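Long-range contacts in fat acid-binding protein (PDB 3NYI), which probably binds long-chain fatty acids, and holds one stearic acid molecule: residues T94-S99 / G202-G207; R163-V168 / V196-D201; F236-G241 / I285-I290. All blocks are in the same frame, centred on the assembly; numbering follows the deposited sequence.

Contact 1. Residues T94-S99 / G202-G207; sequences TLFSGS and GDIGLG. With STE (stearic acid), chain C.
G202 meets the 94-99 loop through its carbonyl oxygen, which lies 3.5 Å from L95 CB and equally close to L95 CD1. A chi1 of -62° sets L95 CG anti to its own carbonyl carbon, 3.9 Å from G202 O. The same G202 O sits over one face of the F96 ring and accepts a hydrogen bond from T93 OG1, so this polar atom is satisfied just beside the loop. At phi 89°, G202 adopts a conformation that glycine, having no CB, takes up without pressing on the carbonyl O of D201.

At D203 the chain enters strand 203-210. Its OD1 approaches the edge of the F96 ring, 3.6 Å from CE1, with ring and carboxylate planes 75° apart. That oxygen also accepts a hydrogen bond from I204 N (2.7 Å) on its anti side, the donor well out of the carboxylate plane.

In DegV proteins the fatty acid lies between two domains, and this contact is consistent with that seam: the loop after strand 87-91 meets an outer strand of the other sheet against the ligand. S97 OG donates to O1 of the stearic acid at 2.6 Å and accepts a hydrogen bond from S99 N, an ST turn, while T65 OG1 is also hydrogen-bonded to the ligand.

I204 closes the row. I204 CG2 lies 4.0 Å from F96 CZ and also touches ligand C11, while ligand C7 covers the F96 face opposite G202 O, offset toward the rim.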
loop_
_atom_site.group_PDB
_atom_site.type_symbol
_atom_site.label_atom_id
_atom_site.label_comp_id
_atom_site.label_asym_id
_atom_site.label_seq_id
_atom_site.Cartn_x
_atom_site.Cartn_y
_atom_site.Cartn_z
ATOM N N THR A 94 -1.649 -10.074 4.188
ATOM C CA THR A 94 -1.257 -11.472 4.033
ATOM C C THR A 94 -1.995 -12.131 2.889
ATOM O O THR A 94 -1.582 -13.181 2.412
ATOM C CB THR A 94 -1.582 -12.304 5.287
ATOM O OG1 THR A 94 -2.932 -12.036 5.684
ATOM C CG2 THR A 94 -0.659 -11.952 6.410
ATOM N N LEU A 95 -3.112 -11.540 2.475
ATOM C CA LEU A 95 -3.871 -12.090 1.345
ATOM C C LEU A 95 -3.217 -11.834 -0.015
ATOM O O LEU A 95 -3.621 -12.455 -0.995
ATOM C CB LEU A 95 -5.336 -11.588 1.357
ATOM C CG LEU A 95 -6.115 -12.009 2.609
ATOM C CD1 LEU A 95 -7.538 -11.405 2.650
ATOM C CD2 LEU A 95 -6.174 -13.526 2.706
ATOM N N PHE A 96 -2.229 -10.928 -0.088
ATOM C CA PHE A 96 -1.518 -10.666 -1.346
ATOM C C PHE A 96 -0.118 -11.288 -1.365
ATOM O O PHE A 96 0.443 -11.507 -2.427
ATOM C CB PHE A 96 -1.306 -9.165 -1.619
ATOM C CG PHE A 96 -2.571 -8.390 -1.914
ATOM C CD1 PHE A 96 -3.766 -9.040 -2.170
ATOM C CD2 PHE A 96 -2.535 -6.998 -1.986
ATOM C CE1 PHE A 96 -4.933 -8.307 -2.440
ATOM C CE2 PHE A 96 -3.683 -6.270 -2.262
ATOM C CZ PHE A 96 -4.882 -6.929 -2.486
ATOM N N SER A 97 0.479 -11.488 -0.195
ATOM C CA SER A 97 1.912 -11.782 -0.161
ATOM C C SER A 97 2.286 -12.532 1.095
ATOM O O SER A 97 1.650 -12.370 2.126
ATOM C CB SER A 97 2.704 -10.464 -0.205
ATOM O OG SER A 97 4.087 -10.681 -0.041
ATOM N N GLY A 98 3.344 -13.331 1.015
ATOM C CA GLY A 98 3.877 -13.967 2.201
ATOM C C GLY A 98 4.859 -13.086 2.967
ATOM O O GLY A 98 5.546 -13.562 3.866
ATOM N N SER A 99 4.903 -11.799 2.630
ATOM C CA SER A 99 5.763 -10.848 3.334
ATOM C C SER A 99 5.602 -10.907 4.859
ATOM O O SER A 99 6.584 -10.960 5.596
ATOM C CB SER A 99 5.509 -9.425 2.808
ATOM O OG SER A 99 6.320 -8.484 3.483
ATOM N N GLY A 202 -8.576 -6.278 3.732
ATOM C CA GLY A 202 -7.395 -7.044 3.339
ATOM C C GLY A 202 -7.347 -7.603 1.930
ATOM O O GLY A 202 -6.353 -8.253 1.548
ATOM N N ASP A 203 -8.382 -7.339 1.134
ATOM C CA ASP A 203 -8.460 -7.911 -0.204
ATOM C C ASP A 203 -9.163 -6.956 -1.184
ATOM O O ASP A 203 -9.695 -5.923 -0.773
ATOM C CB ASP A 203 -9.222 -9.243 -0.126
ATOM C CG ASP A 203 -8.843 -10.220 -1.243
ATOM O OD1 ASP A 203 -8.206 -9.808 -2.238
ATOM O OD2 ASP A 203 -9.187 -11.418 -1.119
ATOM N N ILE A 204 -9.203 -7.319 -2.468
ATOM C CA ILE A 204 -9.909 -6.505 -3.473
ATOM C C ILE A 204 -11.233 -7.101 -3.946
ATOM O O ILE A 204 -11.406 -8.319 -3.990
ATOM C CB ILE A 204 -9.025 -6.176 -4.694
ATOM C CG1 ILE A 204 -8.317 -7.434 -5.211
ATOM C CG2 ILE A 204 -7.960 -5.124 -4.310
ATOM C CD1 ILE A 204 -7.455 -7.166 -6.460
ATOM N N GLY A 205 -12.162 -6.218 -4.300
ATOM C CA GLY A 205 -13.460 -6.609 -4.814
ATOM C C GLY A 205 -13.913 -5.613 -5.864
ATOM O O GLY A 205 -13.329 -4.536 -6.006
ATOM N N LEU A 206 -14.957 -5.967 -6.608
ATOM C CA LEU A 206 -15.399 -5.138 -7.721
ATOM C C LEU A 206 -16.375 -4.069 -7.238
ATOM O O LEU A 206 -17.351 -4.382 -6.561
ATOM C CB LEU A 206 -16.054 -6.016 -8.794
ATOM C CG LEU A 206 -16.342 -5.367 -10.152
ATOM C CD1 LEU A 206 -15.056 -4.923 -10.848
ATOM C CD2 LEU A 206 -17.126 -6.333 -11.038
ATOM N N GLY A 207 -16.100 -2.807 -7.563
ATOM C CA GLY A 207 -16.996 -1.724 -7.187
ATOM C C GLY A 207 -17.740 -1.075 -8.345
ATOM O O GLY A 207 -18.521 -0.149 -8.139
HETATM C C1 STE C . 4.927 -10.793 -3.486
HETATM O O1 STE C . 4.903 -11.397 -2.457
HETATM O O2 STE C . 5.365 -11.321 -4.465
HETATM C C2 STE C . 4.189 -9.439 -3.593
HETATM C C3 STE C . 2.795 -9.628 -4.244
HETATM C C4 STE C . 2.114 -8.251 -4.448
HETATM C C5 STE C . 0.634 -8.417 -4.860
HETATM C C6 STE C . -0.000 -7.029 -5.111
HETATM C C7 STE C . -1.456 -7.164 -5.626
HETATM C C8 STE C . -2.080 -5.746 -5.704
HETATM C C9 STE C . -3.530 -5.802 -6.237
HETATM C C10 STE C . -4.065 -4.350 -6.377
HETATM C C11 STE C . -4.428 -3.828 -4.986
HETATM C C12 STE C . -3.841 -2.444 -4.623
HETATM C C13 STE C . -3.498 -1.546 -5.823
HETATM C C14 STE C . -4.068 -0.139 -5.498
HETATM C C15 STE C . -3.455 0.939 -6.423
HETATM C C16 STE C . -4.313 2.224 -6.316
HETATM C C17 STE C . -3.814 3.088 -5.138
HETATM C C18 STE C . -4.536 4.455 -5.113
#

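Contact 2. Residues R163-V168 / V196-D201. With STE (stearic acid), chain C.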
loop_
_atom_site.group_PDB
_atom_site.type_symbol
_atom_site.label_atom_id
_atom_site.label_comp_id
_atom_site.label_asym_id
_atom_site.label_seq_id
_atom_site.Cartn_x
_atom_site.Cartn_y
_atom_site.Cartn_z
ATOM N N ARG A 163 -9.913 2.169 3.162
ATOM C CA ARG A 163 -10.395 1.760 1.835
ATOM C C ARG A 163 -9.470 2.288 0.752
ATOM O O ARG A 163 -8.976 3.410 0.856
ATOM C CB ARG A 163 -11.777 2.347 1.529
ATOM C CG ARG A 163 -12.934 1.876 2.402
ATOM C CD ARG A 163 -13.227 0.393 2.159
ATOM N NE ARG A 163 -14.432 -0.010 2.880
ATOM C CZ ARG A 163 -14.456 -0.365 4.153
ATOM N NH1 ARG A 163 -13.327 -0.384 4.858
ATOM N NH2 ARG A 163 -15.609 -0.704 4.722
ATOM N N ILE A 164 -9.284 1.514 -0.315
ATOM C CA ILE A 164 -8.752 2.086 -1.541
ATOM C C ILE A 164 -9.835 2.011 -2.591
ATOM O O ILE A 164 -10.484 0.976 -2.744
ATOM C CB ILE A 164 -7.514 1.318 -2.113
ATOM C CG1 ILE A 164 -6.449 1.094 -1.048
ATOM C CG2 ILE A 164 -6.932 2.110 -3.294
ATOM C CD1 ILE A 164 -5.201 0.315 -1.565
ATOM N N PHE A 165 -10.013 3.099 -3.328
ATOM C CA PHE A 165 -10.927 3.133 -4.456
ATOM C C PHE A 165 -10.102 3.472 -5.684
ATOM O O PHE A 165 -9.449 4.507 -5.721
ATOM C CB PHE A 165 -11.986 4.223 -4.228
ATOM C CG PHE A 165 -12.779 4.029 -2.974
ATOM C CD1 PHE A 165 -13.783 3.075 -2.925
ATOM C CD2 PHE A 165 -12.505 4.777 -1.830
ATOM C CE1 PHE A 165 -14.525 2.870 -1.752
ATOM C CE2 PHE A 165 -13.237 4.582 -0.662
ATOM C CZ PHE A 165 -14.250 3.621 -0.628
ATOM N N PHE A 166 -10.104 2.604 -6.684
ATOM C CA PHE A 166 -9.175 2.815 -7.792
ATOM C C PHE A 166 -9.583 2.138 -9.071
ATOM O O PHE A 166 -10.529 1.338 -9.096
ATOM C CB PHE A 166 -7.746 2.406 -7.403
ATOM C CG PHE A 166 -7.544 0.921 -7.188
ATOM C CD1 PHE A 166 -6.806 0.172 -8.108
ATOM C CD2 PHE A 166 -8.037 0.283 -6.050
ATOM C CE1 PHE A 166 -6.577 -1.195 -7.921
ATOM C CE2 PHE A 166 -7.812 -1.091 -5.850
ATOM C CZ PHE A 166 -7.067 -1.827 -6.787
ATOM N N THR A 167 -8.863 2.474 -10.138
ATOM C CA THR A 167 -9.046 1.793 -11.404
ATOM C C THR A 167 -7.678 1.474 -12.014
ATOM O O THR A 167 -6.653 1.948 -11.529
ATOM C CB THR A 167 -9.928 2.621 -12.364
ATOM O OG1 THR A 167 -10.334 1.805 -13.470
ATOM C CG2 THR A 167 -9.190 3.868 -12.864
ATOM N N VAL A 168 -7.668 0.635 -13.044
ATOM C CA VAL A 168 -6.425 0.231 -13.705
ATOM C C VAL A 168 -6.635 0.224 -15.219
ATOM O O VAL A 168 -7.748 0.426 -15.679
ATOM C CB VAL A 168 -5.986 -1.153 -13.235
ATOM C CG1 VAL A 168 -5.640 -1.111 -11.730
ATOM C CG2 VAL A 168 -7.088 -2.188 -13.516
ATOM N N VAL A 196 -13.722 -0.812 -11.636
ATOM C CA VAL A 196 -13.506 0.072 -10.512
ATOM C C VAL A 196 -13.341 -0.907 -9.364
ATOM O O VAL A 196 -14.180 -1.792 -9.172
ATOM C CB VAL A 196 -14.729 0.952 -10.229
ATOM C CG1 VAL A 196 -14.527 1.732 -8.930
ATOM C CG2 VAL A 196 -15.004 1.896 -11.402
ATOM N N ILE A 197 -12.262 -0.760 -8.610
ATOM C CA ILE A 197 -11.904 -1.755 -7.611
ATOM C C ILE A 197 -11.911 -1.140 -6.221
ATOM O O ILE A 197 -11.537 0.015 -6.041
ATOM C CB ILE A 197 -10.487 -2.351 -7.910
ATOM C CG1 ILE A 197 -10.440 -2.930 -9.331
ATOM C CG2 ILE A 197 -10.086 -3.414 -6.854
ATOM C CD1 ILE A 197 -9.036 -3.378 -9.763
ATOM N N ILE A 198 -12.320 -1.926 -5.231
ATOM C CA ILE A 198 -12.293 -1.481 -3.856
ATOM C C ILE A 198 -11.429 -2.427 -3.056
ATOM O O ILE A 198 -11.635 -3.635 -3.114
ATOM C CB ILE A 198 -13.712 -1.498 -3.215
ATOM C CG1 ILE A 198 -14.668 -0.605 -3.998
ATOM C CG2 ILE A 198 -13.621 -1.074 -1.749
ATOM C CD1 ILE A 198 -16.122 -0.668 -3.511
HETATM N N MSE A 199 -10.478 -1.883 -2.306
HETATM C CA MSE A 199 -9.742 -2.696 -1.348
HETATM C C MSE A 199 -10.301 -2.481 0.042
HETATM O O MSE A 199 -10.358 -1.352 0.537
HETATM C CB MSE A 199 -8.242 -2.383 -1.345
HETATM C CG MSE A 199 -7.496 -3.271 -0.365
HETATM SE SE MSE A 199 -5.545 -3.092 -0.402
HETATM C CE MSE A 199 -5.162 -4.670 0.714
ATOM N N LYS A 200 -10.724 -3.566 0.676
ATOM C CA LYS A 200 -11.209 -3.461 2.036
ATOM C C LYS A 200 -11.070 -4.800 2.702
ATOM O O LYS A 200 -11.128 -5.853 2.039
ATOM C CB LYS A 200 -12.671 -3.000 2.061
ATOM C CG LYS A 200 -13.693 -4.096 1.820
ATOM C CD LYS A 200 -15.124 -3.523 1.997
ATOM C CE LYS A 200 -16.194 -4.583 1.776
ATOM N NZ LYS A 200 -17.587 -4.032 1.976
ATOM N N ASP A 201 -10.860 -4.760 4.011
ATOM C CA ASP A 201 -10.771 -5.990 4.779
ATOM C C ASP A 201 -9.631 -6.885 4.270
ATOM O O ASP A 201 -9.728 -8.111 4.333
ATOM C CB ASP A 201 -12.086 -6.758 4.676
ATOM C CG ASP A 201 -12.589 -7.210 6.013
ATOM O OD1 ASP A 201 -12.403 -8.399 6.340
ATOM O OD2 ASP A 201 -13.159 -6.367 6.740
HETATM C C1 STE C . 4.927 -10.793 -3.486
HETATM O O1 STE C . 4.903 -11.397 -2.457
HETATM O O2 STE C . 5.365 -11.321 -4.465
HETATM C C2 STE C . 4.189 -9.439 -3.593
HETATM C C3 STE C . 2.795 -9.628 -4.244
HETATM C C4 STE C . 2.114 -8.251 -4.448
HETATM C C5 STE C . 0.634 -8.417 -4.860
HETATM C C6 STE C . -0.000 -7.029 -5.111
HETATM C C7 STE C . -1.456 -7.164 -5.626
HETATM C C8 STE C . -2.080 -5.746 -5.704
HETATM C C9 STE C . -3.530 -5.802 -6.237
HETATM C C10 STE C . -4.065 -4.350 -6.377
HETATM C C11 STE C . -4.428 -3.828 -4.986
HETATM C C12 STE C . -3.841 -2.444 -4.623
HETATM C C13 STE C . -3.498 -1.546 -5.823
HETATM C C14 STE C . -4.068 -0.139 -5.498
HETATM C C15 STE C . -3.455 0.939 -6.423
HETATM C C16 STE C . -4.313 2.224 -6.316
HETATM C C17 STE C . -3.814 3.088 -5.138
HETATM C C18 STE C . -4.536 4.455 -5.113
#
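F166 and I197 form the apolar centre, where the phenyl ring is sandwiched between I197 and the stearic acid. I197 CB lies 3.8 Å from the ring centroid and 22° off its normal, a CH-pi contact, and I197 CG2 comes to 3.4 Å from F166 CE2. Over the opposite face ligand C14 sits above the ring centre. A chi1 of 68° places F166 CG between its backbone N and carbonyl carbon, where it packs against ligand C16.

On the same face of the sheet, I164 and M199, a selenomethionine, lie side by side, with I164 CD1 3.6 Å from M199 SE. The CG2 branch of I164 turns to the ligand tail, 3.8 Å from its C17. F165 and I198 pair on the other face, F165 CD1 meeting I198 CG1, under helix 213-231.

The backbones form an antiparallel ladder, the strand axes 4.7 Å apart at closest approach. I164 and M199 exchange two hydrogen bonds, as do F166 and I197; the straightest, from I197 N to F166 O, spans 2.8 Å.

At the polar edge R163 and K200 run alongside each other, R163 CD 3.4 Å from K200 CB, while K200 CD lies over one face of the guanidinium, offset toward its rim. R163 NH1 is hydrogen-bonded to A160 O. The like charges, R163 NH2 and K200 NZ, are 4.7 Å apart and probably oppose this packing mildly. The chemistry thus divides: F166 and I164 give the alkyl chain an apolar wall, and the charged groups stay at the strand ends.

Contact 3. Residues F236-G241 / I285-I290. With STE (stearic acid), chain C.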
loop_
_atom_site.group_PDB
_atom_site.type_symbol
_atom_site.label_atom_id
_atom_site.label_comp_id
_atom_site.label_asym_id
_atom_site.label_seq_id
_atom_site.Cartn_x
_atom_site.Cartn_y
_atom_site.Cartn_z
ATOM N N PHE A 236 -12.233 11.336 8.363
ATOM C CA PHE A 236 -11.254 10.572 7.557
ATOM C C PHE A 236 -10.092 11.408 7.026
ATOM O O PHE A 236 -10.238 12.606 6.776
ATOM C CB PHE A 236 -11.947 9.903 6.360
ATOM C CG PHE A 236 -12.778 8.720 6.736
ATOM C CD1 PHE A 236 -12.300 7.437 6.551
ATOM C CD2 PHE A 236 -14.045 8.897 7.293
ATOM C CE1 PHE A 236 -13.068 6.329 6.922
ATOM C CE2 PHE A 236 -14.823 7.797 7.649
ATOM C CZ PHE A 236 -14.334 6.523 7.478
ATOM N N ILE A 237 -8.942 10.756 6.876
ATOM C CA ILE A 237 -7.803 11.271 6.120
ATOM C C ILE A 237 -7.915 10.752 4.689
ATOM O O ILE A 237 -8.268 9.604 4.481
ATOM C CB ILE A 237 -6.483 10.719 6.710
ATOM C CG1 ILE A 237 -6.289 11.236 8.138
ATOM C CG2 ILE A 237 -5.289 11.079 5.816
ATOM C CD1 ILE A 237 -6.230 12.762 8.231
ATOM N N VAL A 238 -7.617 11.582 3.697
ATOM C CA VAL A 238 -7.731 11.150 2.308
ATOM C C VAL A 238 -6.429 11.444 1.546
ATOM O O VAL A 238 -5.886 12.549 1.643
ATOM C CB VAL A 238 -8.921 11.836 1.614
ATOM C CG1 VAL A 238 -9.093 11.319 0.208
ATOM C CG2 VAL A 238 -10.199 11.628 2.419
ATOM N N SER A 239 -5.904 10.445 0.837
ATOM C CA SER A 239 -4.705 10.639 0.004
ATOM C C SER A 239 -4.875 9.959 -1.343
ATOM O O SER A 239 -5.718 9.068 -1.492
ATOM C CB SER A 239 -3.442 10.105 0.683
ATOM O OG SER A 239 -3.138 10.840 1.858
ATOM N N VAL A 240 -4.062 10.371 -2.316
ATOM C CA VAL A 240 -4.161 9.857 -3.683
ATOM C C VAL A 240 -2.919 9.041 -4.071
ATOM O O VAL A 240 -1.806 9.335 -3.616
ATOM C CB VAL A 240 -4.374 11.017 -4.709
ATOM C CG1 VAL A 240 -4.023 10.579 -6.114
ATOM C CG2 VAL A 240 -5.824 11.547 -4.646
ATOM N N GLY A 241 -3.121 8.018 -4.904
ATOM C CA GLY A 241 -2.018 7.283 -5.525
ATOM C C GLY A 241 -2.107 7.344 -7.046
ATOM O O GLY A 241 -3.199 7.258 -7.623
ATOM N N ILE A 285 -4.803 4.292 -10.751
ATOM C CA ILE A 285 -5.023 5.622 -10.194
ATOM C C ILE A 285 -6.207 5.559 -9.243
ATOM O O ILE A 285 -7.179 4.858 -9.496
ATOM C CB ILE A 285 -5.260 6.673 -11.293
ATOM C CG1 ILE A 285 -5.368 8.075 -10.678
ATOM C CG2 ILE A 285 -6.485 6.322 -12.138
ATOM C CD1 ILE A 285 -5.107 9.200 -11.671
ATOM N N GLY A 286 -6.110 6.247 -8.118
ATOM C CA GLY A 286 -7.161 6.118 -7.126
ATOM C C GLY A 286 -6.861 6.878 -5.867
ATOM O O GLY A 286 -5.954 7.709 -5.830
ATOM N N LEU A 287 -7.647 6.604 -4.836
ATOM C CA LEU A 287 -7.489 7.289 -3.568
ATOM C C LEU A 287 -7.681 6.298 -2.440
ATOM O O LEU A 287 -8.348 5.274 -2.605
ATOM C CB LEU A 287 -8.487 8.458 -3.439
ATOM C CG LEU A 287 -9.970 8.106 -3.325
ATOM C CD1 LEU A 287 -10.709 9.162 -2.521
ATOM C CD2 LEU A 287 -10.590 7.966 -4.708
ATOM N N GLY A 288 -7.047 6.591 -1.309
ATOM C CA GLY A 288 -7.196 5.809 -0.098
ATOM C C GLY A 288 -7.720 6.688 1.020
ATOM O O GLY A 288 -7.491 7.907 1.041
ATOM N N VAL A 289 -8.450 6.082 1.945
ATOM C CA VAL A 289 -8.964 6.832 3.082
ATOM C C VAL A 289 -8.776 5.991 4.324
ATOM O O VAL A 289 -8.691 4.762 4.248
ATOM C CB VAL A 289 -10.471 7.191 2.923
ATOM C CG1 VAL A 289 -10.712 7.815 1.563
ATOM C CG2 VAL A 289 -11.349 5.939 3.127
ATOM N N ILE A 290 -8.706 6.649 5.468
ATOM C CA ILE A 290 -8.649 5.940 6.737
ATOM C C ILE A 290 -9.194 6.849 7.815
ATOM O O ILE A 290 -9.134 8.076 7.678
ATOM C CB ILE A 290 -7.193 5.505 7.089
ATOM C CG1 ILE A 290 -7.187 4.398 8.153
ATOM C CG2 ILE A 290 -6.387 6.707 7.560
ATOM C CD1 ILE A 290 -5.793 3.690 8.336
HETATM C C1 STE C . 4.927 -10.793 -3.486
HETATM O O1 STE C . 4.903 -11.397 -2.457
HETATM O O2 STE C . 5.365 -11.321 -4.465
HETATM C C2 STE C . 4.189 -9.439 -3.593
HETATM C C3 STE C . 2.795 -9.628 -4.244
HETATM C C4 STE C . 2.114 -8.251 -4.448
HETATM C C5 STE C . 0.634 -8.417 -4.860
HETATM C C6 STE C . -0.000 -7.029 -5.111
HETATM C C7 STE C . -1.456 -7.164 -5.626
HETATM C C8 STE C . -2.080 -5.746 -5.704
HETATM C C9 STE C . -3.530 -5.802 -6.237
HETATM C C10 STE C . -4.065 -4.350 -6.377
HETATM C C11 STE C . -4.428 -3.828 -4.986
HETATM C C12 STE C . -3.841 -2.444 -4.623
HETATM C C13 STE C . -3.498 -1.546 -5.823
HETATM C C14 STE C . -4.068 -0.139 -5.498
HETATM C C15 STE C . -3.455 0.939 -6.423
HETATM C C16 STE C . -4.313 2.224 -6.316
HETATM C C17 STE C . -3.814 3.088 -5.138
HETATM C C18 STE C . -4.536 4.455 -5.113
#
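Two neighbouring antiparallel strands of the mixed sheet, 236-242 and 285-291, meet here through F236-G241 and I285-I290, and at one end they receive the terminal methyl of the stearic acid on one face. Three hydrogen-bonded pairs, I237 with I290, S239 with G288 and G241 with G286, supply six backbone bonds; the straightest runs from S239 N to G288 O at 3.0 Å.

V238 and V289 stand side by side on one face, V238 CG2 3.9 Å from V289 CG1. The V238 and L287 side chains cross obliquely: V238 CG1, anti to the backbone N (chi1 -176°), is the branch that meets L287 CD1, at 3.8 Å. F236 lies at the far end, its CD1 3.4 Å from I290 C and close to V289 CG2.

The sheet is packed on both sides: helices 213-231 and 246-260 meet L287, while helix 128-143 meets I237 and S239 on the opposite face. S239 OG is hydrogen-bonded to T268 OG1 and D265 O.

Glycines make room for the ligand on that second face. Lacking side chains, G241 and G286 let ligand C18 lie directly against the backbone, 3.4 Å from G286 C.

Contacts 1, 2 and 3 follow the stearic acid from its carboxyl end to its terminal methyl. Contacts 2 and 3 lie within one mixed sheet, ordered 203-210, 194-200, 163-167, 285-291, 236-242; contact 1 reaches it only through 203-207, since loop 94-99 follows strand 87-91 of the other sheet. Centres of contacts 1 and 2, and of 2 and 3, are about 10 Å apart; those of 1 and 3 are about 17 Å apart, without touching. Backbone bonds join neighbours: G205 N to I198 O (2.9 Å) and F165 N to L287 O (2.8 Å). Along the chain, contact 2 falls between the segments of contact 1, and contact 3 follows both. Loop 94-99 and neighbouring strands thus line successive portions of the ligand.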